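Local structure of gamma-glutamyl-gamma-aminobutyraldehyde dehydrogenase (Burkholderia cenocepacia, 4LIH) at residues A[279-284]-A[313-318]; A[198-203]-A[225-230]; A[390-395]-A[409-414]. The protein probably oxidises aldehydes such as gamma-glutamyl-gamma-aminobutyraldehyde to the corresponding acids, with NAD(P)+ as electron acceptor, as a member of the aldehyde dehydrogenase family. All coordinates share one frame; numbering follows the deposited sequence.

Interaction 1: A[279-284]-A[313-318]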
loop_
_atom_site.group_PDB
_atom_site.type_symbol
_atom_site.label_atom_id
_atom_site.label_comp_id
_atom_site.label_asym_id
_atom_site.label_seq_id
_atom_site.Cartn_x
_atom_site.Cartn_y
_atom_site.Cartn_z
ATOM N N SER A 279 -16.677 20.538 18.124
ATOM C CA SER A 279 -17.114 19.600 17.089
ATOM C C SER A 279 -18.638 19.640 16.919
ATOM O O SER A 279 -19.357 19.515 17.896
ATOM C CB SER A 279 -16.701 18.175 17.456
ATOM O OG SER A 279 -15.295 18.088 17.543
ATOM N N PRO A 280 -19.121 19.735 15.682
ATOM C CA PRO A 280 -20.576 19.779 15.435
ATOM C C PRO A 280 -21.164 18.392 15.158
ATOM O O PRO A 280 -20.520 17.557 14.518
ATOM C CB PRO A 280 -20.657 20.650 14.199
ATOM C CG PRO A 280 -19.446 20.172 13.425
ATOM C CD PRO A 280 -18.373 20.162 14.486
ATOM N N ASN A 281 -22.359 18.163 15.695
ATOM C CA ASN A 281 -23.110 16.917 15.612
ATOM C C ASN A 281 -24.456 17.253 14.975
ATOM O O ASN A 281 -25.303 17.842 15.623
ATOM C CB ASN A 281 -23.277 16.372 17.025
ATOM C CG ASN A 281 -23.917 14.989 17.091
ATOM O OD1 ASN A 281 -24.072 14.234 16.101
ATOM N ND2 ASN A 281 -24.340 14.669 18.289
ATOM N N ILE A 282 -24.609 16.895 13.686
ATOM C CA ILE A 282 -25.732 17.342 12.853
ATOM C C ILE A 282 -26.847 16.302 12.740
ATOM O O ILE A 282 -26.613 15.212 12.256
ATOM C CB ILE A 282 -25.263 17.655 11.437
ATOM C CG1 ILE A 282 -24.084 18.649 11.506
ATOM C CG2 ILE A 282 -26.479 18.150 10.637
ATOM C CD1 ILE A 282 -23.455 19.007 10.176
ATOM N N VAL A 283 -28.049 16.631 13.190
ATOM C CA VAL A 283 -29.157 15.662 13.180
ATOM C C VAL A 283 -30.216 16.149 12.238
ATOM O O VAL A 283 -30.821 17.176 12.475
ATOM C CB VAL A 283 -29.754 15.439 14.554
ATOM C CG1 VAL A 283 -30.766 14.319 14.524
ATOM C CG2 VAL A 283 -28.693 15.112 15.549
ATOM N N LEU A 284 -30.416 15.370 11.170
ATOM C CA LEU A 284 -31.367 15.647 10.135
ATOM C C LEU A 284 -32.708 14.916 10.337
ATOM O O LEU A 284 -32.773 13.903 11.012
ATOM C CB LEU A 284 -30.782 15.284 8.784
ATOM C CG LEU A 284 -29.569 16.123 8.387
ATOM C CD1 LEU A 284 -28.785 15.468 7.278
ATOM C CD2 LEU A 284 -30.056 17.484 7.960
ATOM N N SER A 313 -20.015 19.302 21.068
ATOM C CA SER A 313 -20.429 20.434 21.913
ATOM C C SER A 313 -21.359 21.382 21.191
ATOM O O SER A 313 -21.917 22.295 21.809
ATOM C CB SER A 313 -19.204 21.195 22.398
ATOM O OG SER A 313 -18.360 21.495 21.311
ATOM N N ARG A 314 -21.517 21.192 19.873
ATOM C CA ARG A 314 -22.530 21.933 19.124
ATOM C C ARG A 314 -23.421 20.859 18.515
ATOM O O ARG A 314 -22.947 20.072 17.678
ATOM C CB ARG A 314 -21.943 22.832 18.009
ATOM C CG ARG A 314 -21.041 23.897 18.507
ATOM C CD ARG A 314 -20.497 24.824 17.437
ATOM N NE ARG A 314 -19.577 24.182 16.539
ATOM C CZ ARG A 314 -19.457 24.416 15.218
ATOM N NH1 ARG A 314 -20.216 25.281 14.574
ATOM N NH2 ARG A 314 -18.543 23.756 14.527
ATOM N N LEU A 315 -24.657 20.771 19.013
ATOM C CA LEU A 315 -25.692 19.922 18.413
ATOM C C LEU A 315 -26.541 20.762 17.491
ATOM O O LEU A 315 -27.285 21.640 17.924
ATOM C CB LEU A 315 -26.568 19.282 19.483
ATOM C CG LEU A 315 -27.632 18.369 18.875
ATOM C CD1 LEU A 315 -27.046 17.000 18.617
ATOM C CD2 LEU A 315 -28.893 18.298 19.722
ATOM N N LEU A 316 -26.393 20.498 16.202
ATOM C CA LEU A 316 -27.124 21.178 15.167
ATOM C C LEU A 316 -28.303 20.278 14.812
ATOM O O LEU A 316 -28.103 19.131 14.372
ATOM C CB LEU A 316 -26.253 21.355 13.939
ATOM C CG LEU A 316 -25.302 22.541 13.868
ATOM C CD1 LEU A 316 -24.415 22.655 15.076
ATOM C CD2 LEU A 316 -24.435 22.515 12.605
ATOM N N VAL A 317 -29.513 20.792 14.982
ATOM C CA VAL A 317 -30.722 19.996 14.794
ATOM C C VAL A 317 -31.713 20.706 13.883
ATOM O O VAL A 317 -31.942 21.890 14.010
ATOM C CB VAL A 317 -31.375 19.674 16.148
ATOM C CG1 VAL A 317 -31.739 20.928 16.902
ATOM C CG2 VAL A 317 -32.581 18.771 15.969
ATOM N N HIS A 318 -32.307 19.975 12.963
ATOM C CA HIS A 318 -33.226 20.572 12.010
ATOM C C HIS A 318 -34.509 21.006 12.724
ATOM O O HIS A 318 -35.030 20.300 13.564
ATOM C CB HIS A 318 -33.547 19.575 10.888
ATOM C CG HIS A 318 -34.251 20.184 9.722
ATOM N ND1 HIS A 318 -35.597 20.501 9.742
ATOM C CD2 HIS A 318 -33.819 20.469 8.474
ATOM C CE1 HIS A 318 -35.943 21.011 8.573
ATOM N NE2 HIS A 318 -34.882 21.003 7.784
#

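Interaction 2: A[198-203]-A[225-230]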
loop_
_atom_site.group_PDB
_atom_site.type_symbol
_atom_site.label_atom_id
_atom_site.label_comp_id
_atom_site.label_asym_id
_atom_site.label_seq_id
_atom_site.Cartn_x
_atom_site.Cartn_y
_atom_site.Cartn_z
ATOM N N LEU A 198 8.202 10.681 28.721
ATOM C CA LEU A 198 6.819 11.076 28.902
ATOM C C LEU A 198 6.660 12.029 30.112
ATOM O O LEU A 198 7.189 11.773 31.190
ATOM C CB LEU A 198 5.966 9.856 29.103
ATOM C CG LEU A 198 4.470 9.981 29.417
ATOM C CD1 LEU A 198 3.735 10.351 28.181
ATOM C CD2 LEU A 198 3.994 8.624 29.932
ATOM N N LYS A 199 5.936 13.115 29.894
ATOM C CA LYS A 199 5.658 14.125 30.902
ATOM C C LYS A 199 4.146 14.156 31.062
ATOM O O LYS A 199 3.441 14.800 30.275
ATOM C CB LYS A 199 6.205 15.482 30.484
ATOM C CG LYS A 199 6.677 16.366 31.649
ATOM C CD LYS A 199 5.564 16.737 32.624
ATOM C CE LYS A 199 4.667 17.813 32.060
ATOM N NZ LYS A 199 3.535 18.213 32.937
ATOM N N PRO A 200 3.626 13.440 32.062
ATOM C CA PRO A 200 2.195 13.450 32.346
ATOM C C PRO A 200 1.753 14.784 32.975
ATOM O O PRO A 200 2.602 15.515 33.456
ATOM C CB PRO A 200 2.050 12.279 33.321
ATOM C CG PRO A 200 3.361 12.259 34.050
ATOM C CD PRO A 200 4.356 12.542 32.980
ATOM N N SER A 201 0.467 15.112 32.899
ATOM C CA SER A 201 -0.048 16.366 33.495
ATOM C C SER A 201 0.191 16.319 34.985
ATOM O O SER A 201 0.075 15.262 35.568
ATOM C CB SER A 201 -1.551 16.550 33.164
ATOM O OG SER A 201 -2.122 17.652 33.888
ATOM N N GLU A 202 0.583 17.446 35.588
ATOM C CA GLU A 202 0.585 17.577 37.028
ATOM C C GLU A 202 -0.765 17.212 37.667
ATOM O O GLU A 202 -0.785 16.828 38.842
ATOM C CB GLU A 202 1.018 18.990 37.454
ATOM C CG GLU A 202 0.039 20.080 37.086
ATOM C CD GLU A 202 0.169 20.656 35.667
ATOM O OE1 GLU A 202 0.786 20.059 34.674
ATOM O OE2 GLU A 202 -0.430 21.754 35.535
ATOM N N LYS A 203 -1.865 17.345 36.890
ATOM C CA LYS A 203 -3.182 16.961 37.338
ATOM C C LYS A 203 -3.454 15.442 37.268
ATOM O O LYS A 203 -4.490 14.992 37.762
ATOM C CB LYS A 203 -4.259 17.696 36.556
ATOM C CG LYS A 203 -4.240 19.204 36.687
ATOM C CD LYS A 203 -5.492 19.858 36.116
ATOM C CE LYS A 203 -5.220 21.216 35.430
ATOM N NZ LYS A 203 -4.974 22.305 36.397
ATOM N N PHE A 225 11.968 4.053 28.158
ATOM C CA PHE A 225 10.702 4.628 28.598
ATOM C C PHE A 225 10.871 5.238 29.992
ATOM O O PHE A 225 11.138 4.527 30.943
ATOM C CB PHE A 225 9.538 3.631 28.528
ATOM C CG PHE A 225 8.174 4.257 28.811
ATOM C CD1 PHE A 225 7.654 5.291 28.032
ATOM C CD2 PHE A 225 7.427 3.814 29.887
ATOM C CE1 PHE A 225 6.400 5.829 28.327
ATOM C CE2 PHE A 225 6.220 4.364 30.210
ATOM C CZ PHE A 225 5.687 5.380 29.419
ATOM N N ASN A 226 10.824 6.568 30.040
ATOM C CA ASN A 226 11.004 7.377 31.253
ATOM C C ASN A 226 9.766 8.251 31.462
ATOM O O ASN A 226 9.175 8.757 30.493
ATOM C CB ASN A 226 12.181 8.321 31.091
ATOM C CG ASN A 226 13.407 7.649 30.510
ATOM O OD1 ASN A 226 14.178 7.008 31.226
ATOM N ND2 ASN A 226 13.545 7.719 29.184
ATOM N N VAL A 227 9.397 8.458 32.733
ATOM C CA VAL A 227 8.260 9.296 33.098
ATOM C C VAL A 227 8.766 10.358 34.093
ATOM O O VAL A 227 9.431 10.027 35.115
ATOM C CB VAL A 227 7.085 8.454 33.681
ATOM C CG1 VAL A 227 5.974 9.340 34.253
ATOM C CG2 VAL A 227 6.521 7.510 32.607
ATOM N N VAL A 228 8.531 11.618 33.740
ATOM C CA VAL A 228 8.996 12.790 34.471
ATOM C C VAL A 228 7.794 13.627 34.909
ATOM O O VAL A 228 7.353 14.527 34.183
ATOM C CB VAL A 228 9.946 13.636 33.593
ATOM C CG1 VAL A 228 10.412 14.901 34.287
ATOM C CG2 VAL A 228 11.122 12.793 33.188
ATOM N N PRO A 229 7.274 13.335 36.108
ATOM C CA PRO A 229 6.150 14.132 36.618
ATOM C C PRO A 229 6.566 15.573 36.964
ATOM O O PRO A 229 7.761 15.829 37.189
ATOM C CB PRO A 229 5.684 13.363 37.865
ATOM C CG PRO A 229 6.574 12.198 38.031
ATOM C CD PRO A 229 7.675 12.255 37.021
ATOM N N GLY A 230 5.570 16.478 36.997
ATOM C CA GLY A 230 5.792 17.907 37.307
ATOM C C GLY A 230 4.784 18.790 36.598
ATOM O O GLY A 230 3.815 18.291 36.001
HETATM O O HOH W 1 2.979 15.153 36.235
#

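Interaction 3: A[390-395]-A[409-414]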
loop_
_atom_site.group_PDB
_atom_site.type_symbol
_atom_site.label_atom_id
_atom_site.label_comp_id
_atom_site.label_asym_id
_atom_site.label_seq_id
_atom_site.Cartn_x
_atom_site.Cartn_y
_atom_site.Cartn_z
ATOM N N GLU A 390 -23.716 19.775 37.023
ATOM C CA GLU A 390 -24.744 19.048 36.295
ATOM C C GLU A 390 -24.506 19.042 34.775
ATOM O O GLU A 390 -23.945 19.994 34.232
ATOM C CB GLU A 390 -26.122 19.643 36.556
ATOM C CG GLU A 390 -26.627 19.548 37.977
ATOM C CD GLU A 390 -27.828 20.443 38.239
ATOM O OE1 GLU A 390 -27.939 21.533 37.630
ATOM O OE2 GLU A 390 -28.693 20.013 39.029
ATOM N N PRO A 391 -24.991 17.992 34.079
ATOM C CA PRO A 391 -24.998 18.084 32.602
ATOM C C PRO A 391 -25.958 19.178 32.148
ATOM O O PRO A 391 -27.120 19.205 32.574
ATOM C CB PRO A 391 -25.473 16.704 32.170
ATOM C CG PRO A 391 -26.340 16.254 33.303
ATOM C CD PRO A 391 -25.714 16.803 34.553
ATOM N N THR A 392 -25.457 20.087 31.305
ATOM C CA THR A 392 -26.128 21.356 31.036
ATOM C C THR A 392 -26.346 21.547 29.546
ATOM O O THR A 392 -25.427 21.339 28.762
ATOM C CB THR A 392 -25.272 22.496 31.586
ATOM O OG1 THR A 392 -25.137 22.340 33.020
ATOM C CG2 THR A 392 -25.854 23.843 31.288
ATOM N N VAL A 393 -27.553 21.958 29.168
ATOM C CA VAL A 393 -27.886 22.191 27.775
ATOM C C VAL A 393 -28.462 23.579 27.623
ATOM O O VAL A 393 -29.339 23.957 28.394
ATOM C CB VAL A 393 -28.929 21.157 27.279
ATOM C CG1 VAL A 393 -29.271 21.369 25.824
ATOM C CG2 VAL A 393 -28.428 19.736 27.487
ATOM N N PHE A 394 -27.949 24.328 26.646
ATOM C CA PHE A 394 -28.559 25.576 26.163
ATOM C C PHE A 394 -28.990 25.517 24.695
ATOM O O PHE A 394 -28.373 24.852 23.859
ATOM C CB PHE A 394 -27.559 26.714 26.226
ATOM C CG PHE A 394 -27.197 27.125 27.626
ATOM C CD1 PHE A 394 -28.008 28.011 28.315
ATOM C CD2 PHE A 394 -26.064 26.641 28.234
ATOM C CE1 PHE A 394 -27.668 28.418 29.582
ATOM C CE2 PHE A 394 -25.725 27.013 29.528
ATOM C CZ PHE A 394 -26.540 27.898 30.211
ATOM N N GLU A 395 -30.011 26.305 24.387
ATOM C CA GLU A 395 -30.394 26.561 22.991
ATOM C C GLU A 395 -29.816 27.927 22.646
ATOM O O GLU A 395 -30.096 28.897 23.334
ATOM C CB GLU A 395 -31.920 26.503 22.833
ATOM C CG GLU A 395 -32.333 26.586 21.383
ATOM C CD GLU A 395 -33.787 26.305 21.146
ATOM O OE1 GLU A 395 -34.516 25.960 22.093
ATOM O OE2 GLU A 395 -34.184 26.480 19.993
ATOM N N GLY A 409 -16.164 21.047 29.270
ATOM C CA GLY A 409 -17.018 20.633 30.383
ATOM C C GLY A 409 -18.363 20.241 29.794
ATOM O O GLY A 409 -18.541 20.315 28.572
ATOM N N PRO A 410 -19.305 19.808 30.640
ATOM C CA PRO A 410 -20.514 19.158 30.171
ATOM C C PRO A 410 -21.590 20.161 29.828
ATOM O O PRO A 410 -22.628 20.197 30.469
ATOM C CB PRO A 410 -20.913 18.272 31.356
ATOM C CG PRO A 410 -20.474 19.050 32.525
ATOM C CD PRO A 410 -19.215 19.771 32.121
ATOM N N VAL A 411 -21.287 21.007 28.844
ATOM C CA VAL A 411 -22.160 22.093 28.435
ATOM C C VAL A 411 -22.342 22.040 26.915
ATOM O O VAL A 411 -21.389 22.296 26.141
ATOM C CB VAL A 411 -21.604 23.476 28.778
ATOM C CG1 VAL A 411 -22.642 24.546 28.416
ATOM C CG2 VAL A 411 -21.235 23.586 30.252
ATOM N N LEU A 412 -23.576 21.765 26.520
ATOM C CA LEU A 412 -23.972 21.597 25.154
ATOM C C LEU A 412 -24.668 22.835 24.615
ATOM O O LEU A 412 -25.559 23.424 25.287
ATOM C CB LEU A 412 -24.941 20.422 25.040
ATOM C CG LEU A 412 -25.394 20.069 23.596
ATOM C CD1 LEU A 412 -24.255 19.514 22.746
ATOM C CD2 LEU A 412 -26.503 19.058 23.623
ATOM N N SER A 413 -24.307 23.194 23.380
ATOM C CA SER A 413 -24.938 24.268 22.615
ATOM C C SER A 413 -25.803 23.637 21.527
ATOM O O SER A 413 -25.287 22.991 20.600
ATOM C CB SER A 413 -23.879 25.191 21.980
ATOM O OG SER A 413 -23.233 25.983 22.954
ATOM N N VAL A 414 -27.120 23.799 21.659
ATOM C CA VAL A 414 -28.083 23.334 20.691
ATOM C C VAL A 414 -28.419 24.466 19.705
ATOM O O VAL A 414 -28.878 25.550 20.100
ATOM C CB VAL A 414 -29.389 22.838 21.355
ATOM C CG1 VAL A 414 -30.377 22.390 20.300
ATOM C CG2 VAL A 414 -29.112 21.684 22.296
#

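Interaction 1: A[279-284]-A[313-318]
S313 and R314 both turn their backbone N-H groups to the carbonyl O of S279. Both bonds are weak, and the one from S313 is strongly bent, at 120°. R314 lies beside P280, and the two side chains point the same way. Its chain bends at chi3 (-68°). This lays the guanidinium over the proline, with P280 CB above one face, offset toward the rim, and R314 NH2 3.6 Å from P280 CD. The guanidinium is fixed by backbone oxygens: K278 O takes NE, I426 O takes NH1 and A427 O takes NH2. R314 O accepts from N281 N at 2.8 Å. The pairing is that of neighbouring parallel strands in a beta-alpha-beta unit, whose crossover is helix 290-302. L315 shares a face with N281 and V283. Its CD1 touches N281 ND2 at 3.6 Å and also meets V283 CG2. The amide oxygen N281 OD1 bonds to W439. L316 comes up on the other face, with P280 and I282, and its CD2 packs on I282 CG1 at 4.0 Å. Its N-H reaches N281 O from above the carbonyl plane, and L316 O takes V283 N at 2.8 Å. V317 pairs with V283 on the L315 face. H318 N closes the ladder on V283 O at 3.2 Å, while H318 ND1 caps D320 N at the start of helix 319-333.

Interaction 2: A[198-203]-A[225-230]
The F225 ring meets L198 obliquely: L198 CD2 lies 3.7 Å from F225 CZ. F186 packs edge-to-face with the same ring, and W98 also meets it. V227 CG1 packs across the puckered ring of P200, 3.8 Å from P200 CD. These groups belong to a parallel strand pair in a beta-alpha-beta unit, strand 195-199, helix 206-218 and strand 225-227. L198 CG stands anti to the backbone N (chi1 176°), and its CD2 reaches both F225 and V227 CG2. L198 and V227 lie side by side on one face of the sheet. Two nearly straight backbone bonds join the strands, L198 N to N226 O and V228 N to L198 O. The strands end at K199 and V227, and the K199 side chain carries the contact onward. It bends at chi2 and chi3 and passes V228 O, with CG at 3.2 Å. This buried carbonyl has no hydrogen-bond partner in the model. The ammonium K199 NZ then bonds to three carbonyls, P200 O, G230 O and A231 O, and makes a long salt bridge to E202 OE1. At G230 phi is 149°, a backbone shape in which a side chain would collide with P229 O, so glycine suits it. A water lies 2.8 Å from P200 O and accepts from G230 N at 3.0 Å.

Interaction 3: A[390-395]-A[409-414]
V393 CG1 stands anti to its backbone N (chi1 -179°) and V414 CG2 anti to its carbonyl carbon, which brings the two methyls to 3.5 Å. F394 CG is also anti to the carbonyl carbon (chi1 -68°), and the ring presents an edge to V411 CG1, 4.0 Å from F394 CD2. Both pairs sit on adjacent parallel strands of a beta-alpha-beta unit, 388-395 and 411-417, linked through the short helix 401-404. V393, L412, E395 and V414 share one face of the sheet, and helix 319-333 packs on it through I326 and L329. T392, F394, V411 and S413 share the other, where L373 of strand 372-375 also touches T392 and F394. Four backbone bonds run up the ladder. T392 N gives to P410 O, and T392 O takes L412 N at 2.9 Å. F394 N then gives to L412 O, nearly straight at 176°, and F394 O takes V414 N at 2.7 Å. P410 is the centre of an inverse gamma turn just before its strand, and its CG lies 4.0 Å from E390 O. E395 is held by salt bridges to R372 and K322 at the end of the pairing. At the start, the hydroxyl T392 OG1 donates to E390 O at 2.9 Å, from above the carbonyl plane.

Along the chain, interaction 2 comes first, then interaction 1, then interaction 3. Interactions 1 and 3 belong to one mixed sheet, with centres 13 Å apart. Strands 314-318 and 411-417 are neighbours in it, so the two contacts join directly: L315 N to S413 O (2.8 Å) and S413 N to S313 O (3.0 Å) are probable hydrogen bonds. Strand order there runs 280-283, 314-318, 411-417, 388-395. Helix 319-333 packs against both contacts. Interaction 2 lies in the other large sheet, its centre 36 Å from that of interaction 1. The sheet of interactions 1 and 3 probably belongs to the catalytic domain and that of interaction 2 to the cofactor-binding domain, as in other aldehyde dehydrogenases.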